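Local coordinates for Cap5O (Staphylococcus aureus, PDB 3OJO), which is a UDP-N-acetyl-mannosamine dehydrogenase that binds NAD and takes part in capsular polysaccharide biosynthesis, at residues Leu379-His384 with Asp405-Val410; Val243-Ile247 with Ile258-Gly262. All coordinates share one frame; numbering follows the deposited sequence.

Interaction 1 of 2, residues Leu379-His384 with Asp405-Val410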
loop_
_atom_site.group_PDB
_atom_site.type_symbol
_atom_site.label_atom_id
_atom_site.label_comp_id
_atom_site.label_asym_id
_atom_site.label_seq_id
_atom_site.Cartn_x
_atom_site.Cartn_y
_atom_site.Cartn_z
ATOM N N LEU B 379 -28.207 3.230 7.611
ATOM C CA LEU B 379 -26.983 2.732 7.010
ATOM C C LEU B 379 -26.221 3.848 6.298
ATOM O O LEU B 379 -26.678 4.333 5.262
ATOM C CB LEU B 379 -27.302 1.546 6.070
ATOM C CG LEU B 379 -26.138 0.714 5.536
ATOM C CD1 LEU B 379 -25.282 0.127 6.671
ATOM C CD2 LEU B 379 -26.641 -0.387 4.626
ATOM N N ILE B 380 -25.052 4.244 6.847
ATOM C CA ILE B 380 -24.232 5.279 6.209
ATOM C C ILE B 380 -23.167 4.696 5.238
ATOM O O ILE B 380 -22.199 4.051 5.652
ATOM C CB ILE B 380 -23.700 6.354 7.175
ATOM C CG1 ILE B 380 -24.780 6.750 8.194
ATOM C CG2 ILE B 380 -23.176 7.560 6.377
ATOM C CD1 ILE B 380 -24.439 7.861 9.068
ATOM N N LEU B 381 -23.383 4.948 3.941
ATOM C CA LEU B 381 -22.581 4.436 2.829
ATOM C C LEU B 381 -21.787 5.483 2.050
ATOM O O LEU B 381 -20.905 5.095 1.279
ATOM C CB LEU B 381 -23.444 3.593 1.874
ATOM C CG LEU B 381 -24.297 2.480 2.456
ATOM C CD1 LEU B 381 -25.120 1.876 1.393
ATOM C CD2 LEU B 381 -23.447 1.419 3.157
ATOM N N SER B 382 -22.049 6.799 2.295
ATOM C CA SER B 382 -21.322 7.927 1.679
ATOM C C SER B 382 -20.851 8.921 2.728
ATOM O O SER B 382 -21.535 9.109 3.726
ATOM C CB SER B 382 -22.175 8.630 0.628
ATOM O OG SER B 382 -22.548 7.712 -0.387
ATOM N N ASP B 383 -19.685 9.540 2.518
ATOM C CA ASP B 383 -19.128 10.514 3.460
ATOM C C ASP B 383 -19.485 11.990 3.097
ATOM O O ASP B 383 -18.615 12.869 3.038
ATOM C CB ASP B 383 -17.611 10.280 3.703
ATOM C CG ASP B 383 -16.702 10.390 2.486
ATOM O OD1 ASP B 383 -17.225 10.541 1.355
ATOM O OD2 ASP B 383 -15.475 10.294 2.659
ATOM N N HIS B 384 -20.790 12.245 2.886
ATOM C CA HIS B 384 -21.320 13.570 2.602
ATOM C C HIS B 384 -21.124 14.473 3.815
ATOM O O HIS B 384 -21.330 14.025 4.944
ATOM C CB HIS B 384 -22.810 13.486 2.258
ATOM C CG HIS B 384 -23.101 12.769 0.982
ATOM N ND1 HIS B 384 -22.397 13.041 -0.175
ATOM C CD2 HIS B 384 -24.054 11.853 0.710
ATOM C CE1 HIS B 384 -22.914 12.264 -1.105
ATOM N NE2 HIS B 384 -23.918 11.532 -0.623
ATOM N N ASP B 405 -22.268 3.009 10.456
ATOM C CA ASP B 405 -21.523 3.901 9.584
ATOM C C ASP B 405 -20.309 3.198 8.988
ATOM O O ASP B 405 -19.332 2.940 9.684
ATOM C CB ASP B 405 -21.176 5.190 10.340
ATOM C CG ASP B 405 -20.558 6.308 9.538
ATOM O OD1 ASP B 405 -20.608 6.249 8.292
ATOM O OD2 ASP B 405 -20.038 7.251 10.153
ATOM N N THR B 406 -20.396 2.867 7.687
ATOM C CA THR B 406 -19.346 2.185 6.936
ATOM C C THR B 406 -18.240 3.149 6.491
ATOM O O THR B 406 -17.208 2.688 6.000
ATOM C CB THR B 406 -19.951 1.410 5.735
ATOM O OG1 THR B 406 -20.384 2.322 4.741
ATOM C CG2 THR B 406 -21.060 0.478 6.132
ATOM N N LYS B 407 -18.462 4.473 6.655
ATOM C CA LYS B 407 -17.534 5.544 6.235
ATOM C C LYS B 407 -16.855 6.319 7.382
ATOM O O LYS B 407 -15.916 7.067 7.112
ATOM C CB LYS B 407 -18.244 6.539 5.275
ATOM C CG LYS B 407 -18.639 5.966 3.915
ATOM C CD LYS B 407 -17.439 5.612 3.017
ATOM C CE LYS B 407 -16.757 6.787 2.381
ATOM N NZ LYS B 407 -15.777 6.341 1.359
ATOM N N ASN B 408 -17.324 6.147 8.646
ATOM C CA ASN B 408 -16.821 6.842 9.848
ATOM C C ASN B 408 -16.882 8.383 9.662
ATOM O O ASN B 408 -15.915 9.107 9.930
ATOM C CB ASN B 408 -15.431 6.323 10.259
ATOM C CG ASN B 408 -14.959 6.779 11.616
ATOM O OD1 ASN B 408 -15.718 6.887 12.578
ATOM N ND2 ASN B 408 -13.677 7.040 11.729
ATOM N N VAL B 409 -18.043 8.858 9.165
ATOM C CA VAL B 409 -18.322 10.253 8.837
ATOM C C VAL B 409 -18.942 11.066 9.994
ATOM O O VAL B 409 -18.619 12.249 10.133
ATOM C CB VAL B 409 -19.079 10.383 7.477
ATOM C CG1 VAL B 409 -20.527 9.911 7.570
ATOM C CG2 VAL B 409 -18.998 11.795 6.917
ATOM N N VAL B 410 -19.807 10.436 10.822
ATOM C CA VAL B 410 -20.473 11.102 11.944
ATOM C C VAL B 410 -19.463 11.475 13.019
ATOM O O VAL B 410 -18.792 10.604 13.577
ATOM C CB VAL B 410 -21.670 10.310 12.522
ATOM C CG1 VAL B 410 -22.510 11.197 13.440
ATOM C CG2 VAL B 410 -22.538 9.738 11.414
#
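Ile380 lays its branched side chain over Asp405, Val409 and Val410. Strands 377-380 and 402-405 are parallel neighbours in the five-stranded sheet of the UDP-binding domain, and the contact lies at their C-terminal ends. Ile380 and Asp405 form a parallel bridge with both side chains on one face of the sheet. Ile380 CG2 meets Val409 CG1 at 3.7 Å, and Ile380 CD1 meets Val410 CG2 at 3.6 Å. Both valines cross the isoleucine at about a right angle.

The Asp405 carboxylate binds backbone N-H groups of the loop that follows it, and its OD1 lies against Ile380 CB and CG2. Asp405 CG lies anti to the backbone N (chi1 -172°), which points the carboxylate at those N-H groups. OD1 accepts from Lys407 N from above the carboxylate plane, making an Asx turn. Asp405 OD2 accepts from Val409 N on the syn side at 2.7 Å and from Val410 N at 3.3 Å. Tyr419 OH also bonds to OD2. These bonds should hold the carboxylate fixed in a buried place.

Lys407 bends at chi2 and chi3 and crosses Asp383. Lys407 CE packs against Asp383 CG at 3.6 Å. Lys407 NZ is 4.2 Å from Asp383 OD2, too far for a salt bridge, so any attraction is probably weak. Leu381 turns the other way, toward helices 286-312 and 336-346, but its CD2 still touches Thr406. Thr406 grips Ile380 O twice, both times in the carbonyl plane: OG1 donates on a lone pair at 2.7 Å, and the backbone N donates at 3.0 Å.

Interaction 2 of 2, residues Val243-Ile247 with Ile258-Gly262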
loop_
_atom_site.group_PDB
_atom_site.type_symbol
_atom_site.label_atom_id
_atom_site.label_comp_id
_atom_site.label_asym_id
_atom_site.label_seq_id
_atom_site.Cartn_x
_atom_site.Cartn_y
_atom_site.Cartn_z
ATOM N N VAL B 243 -10.807 -2.160 14.413
ATOM C CA VAL B 243 -9.940 -1.912 13.259
ATOM C C VAL B 243 -9.417 -0.466 13.166
ATOM O O VAL B 243 -8.234 -0.258 12.860
ATOM C CB VAL B 243 -10.513 -2.468 11.928
ATOM C CG1 VAL B 243 -11.716 -1.673 11.428
ATOM C CG2 VAL B 243 -9.422 -2.568 10.851
ATOM N N LEU B 244 -10.277 0.514 13.526
ATOM C CA LEU B 244 -9.949 1.939 13.441
ATOM C C LEU B 244 -8.879 2.380 14.397
ATOM O O LEU B 244 -7.977 3.123 14.006
ATOM C CB LEU B 244 -11.202 2.812 13.484
ATOM C CG LEU B 244 -12.296 2.456 12.462
ATOM C CD1 LEU B 244 -13.531 3.247 12.711
ATOM C CD2 LEU B 244 -11.806 2.610 11.002
ATOM N N ASP B 245 -8.920 1.835 15.620
ATOM C CA ASP B 245 -7.962 2.061 16.700
ATOM C C ASP B 245 -6.624 1.435 16.395
ATOM O O ASP B 245 -5.580 2.025 16.707
ATOM C CB ASP B 245 -8.521 1.521 18.019
ATOM C CG ASP B 245 -9.669 2.354 18.562
ATOM O OD1 ASP B 245 -9.737 3.556 18.234
ATOM O OD2 ASP B 245 -10.482 1.810 19.335
ATOM N N VAL B 246 -6.644 0.260 15.757
ATOM C CA VAL B 246 -5.427 -0.437 15.363
ATOM C C VAL B 246 -4.752 0.237 14.148
ATOM O O VAL B 246 -3.519 0.375 14.135
ATOM C CB VAL B 246 -5.675 -1.951 15.202
ATOM C CG1 VAL B 246 -4.388 -2.676 14.848
ATOM C CG2 VAL B 246 -6.247 -2.528 16.496
ATOM N N ILE B 247 -5.541 0.699 13.142
ATOM C CA ILE B 247 -4.950 1.429 12.002
ATOM C C ILE B 247 -4.191 2.662 12.562
ATOM O O ILE B 247 -3.005 2.828 12.266
ATOM C CB ILE B 247 -5.978 1.777 10.893
ATOM C CG1 ILE B 247 -6.451 0.498 10.175
ATOM C CG2 ILE B 247 -5.402 2.814 9.870
ATOM C CD1 ILE B 247 -7.718 0.653 9.341
ATOM N N ILE B 258 -1.644 2.817 6.503
ATOM C CA ILE B 258 -2.853 1.992 6.288
ATOM C C ILE B 258 -4.072 2.863 6.028
ATOM O O ILE B 258 -4.311 3.849 6.725
ATOM C CB ILE B 258 -3.060 0.919 7.402
ATOM C CG1 ILE B 258 -1.811 0.033 7.511
ATOM C CG2 ILE B 258 -4.301 0.063 7.138
ATOM C CD1 ILE B 258 -1.585 -0.621 8.805
ATOM N N HIS B 259 -4.796 2.537 4.975
ATOM C CA HIS B 259 -5.947 3.326 4.566
ATOM C C HIS B 259 -7.190 3.040 5.407
ATOM O O HIS B 259 -7.176 2.189 6.292
ATOM C CB HIS B 259 -6.203 3.175 3.042
ATOM C CG HIS B 259 -5.074 3.658 2.171
ATOM N ND1 HIS B 259 -5.298 4.061 0.856
ATOM C CD2 HIS B 259 -3.752 3.797 2.450
ATOM C CE1 HIS B 259 -4.110 4.423 0.390
ATOM N NE2 HIS B 259 -3.146 4.261 1.307
ATOM N N GLN B 260 -8.266 3.783 5.134
ATOM C CA GLN B 260 -9.547 3.631 5.807
ATOM C C GLN B 260 -10.415 2.590 5.098
ATOM O O GLN B 260 -10.478 2.566 3.865
ATOM C CB GLN B 260 -10.298 4.977 5.890
ATOM C CG GLN B 260 -9.739 5.959 6.916
ATOM C CD GLN B 260 -9.742 5.413 8.332
ATOM O OE1 GLN B 260 -8.687 5.136 8.902
ATOM N NE2 GLN B 260 -10.930 5.217 8.910
ATOM N N PRO B 261 -11.089 1.709 5.864
ATOM C CA PRO B 261 -12.007 0.749 5.225
ATOM C C PRO B 261 -13.319 1.446 4.843
ATOM O O PRO B 261 -13.565 2.593 5.261
ATOM C CB PRO B 261 -12.232 -0.305 6.305
ATOM C CG PRO B 261 -11.975 0.415 7.607
ATOM C CD PRO B 261 -11.116 1.603 7.340
ATOM N N GLY B 262 -14.144 0.761 4.057
ATOM C CA GLY B 262 -15.414 1.311 3.601
ATOM C C GLY B 262 -16.361 0.293 3.000
ATOM O O GLY B 262 -16.150 -0.913 3.109
#
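Ile247 points the CD1 end of its side chain at the Pro261 ring, with Ile247 CD1 4.1 Å from Pro261 CD. Ile247 sits on helix 243-250 and buries more surface than any other residue here. The segment 258-262 is a loop that passes beside this helix. No hydrogen bond joins the two segments. The contact is made by packing of methyl groups on side chains and backbone carbonyls.

The two arms of Ile247 divide the loop between them. CG1 lies anti to the carbonyl carbon (chi1 -69°), and its arm carries Ile247 CD1 out to the middle of the loop, 3.5 Å from His259 O. Ile247 CG2 stays nearer the start of the loop, 3.5 Å from Ile258 O. The side chain of Ile258 crosses that of Ile247 obliquely, and Ile258 CG2 rests 3.7 Å from Ile247 CG1.

Leu244, one helical turn earlier, meets the other end of the loop. Only its CD2 branch touches there. Pro261 lies across it at a slant, with Pro261 CD 3.9 Å from Leu244 CD2. Gln260 crosses it at about a right angle. The Gln260 chain bends at chi2 (-59°), which brings its amide back toward the helix, with Gln260 NE2 3.5 Å from Leu244 CD2. This is a packing contact at the more exposed border. Val243 adds a looser touch on the Pro261 ring.

Outside the two segments, Pro261 also packs on Asn230 and Thr233 of helix 208-238. Asn251 OD1 accepts from Ile258 N. Met217 of the second subunit packs on Val243, Val246 and Ile247, and Tyr221 of the second subunit on Ile258. The contact thus joins a short helix to the loop that follows it at the subunit interface, within the helical central domain of the UDP-glucose/GDP-mannose dehydrogenase family.

Interaction 2 belongs to the central domain and interaction 1 to the UDP-binding domain, and their centres are about 14 Å apart. They meet where the two domains touch: the side chain of Asn408, in the loop of interaction 1, packs against Leu244 of interaction 2. Pro263, directly after segment 258-262, is touched by Thr406 and Lys407, so the loop just after interaction 2 packs against interaction 1. Neither contact lies at the annotated NAD sites. Each comes near a bound pyridine-2,6-dicarboxylic acid: the side chains of Asp383 and His259 each lie about 6 Å from such a molecule, between nearest atoms.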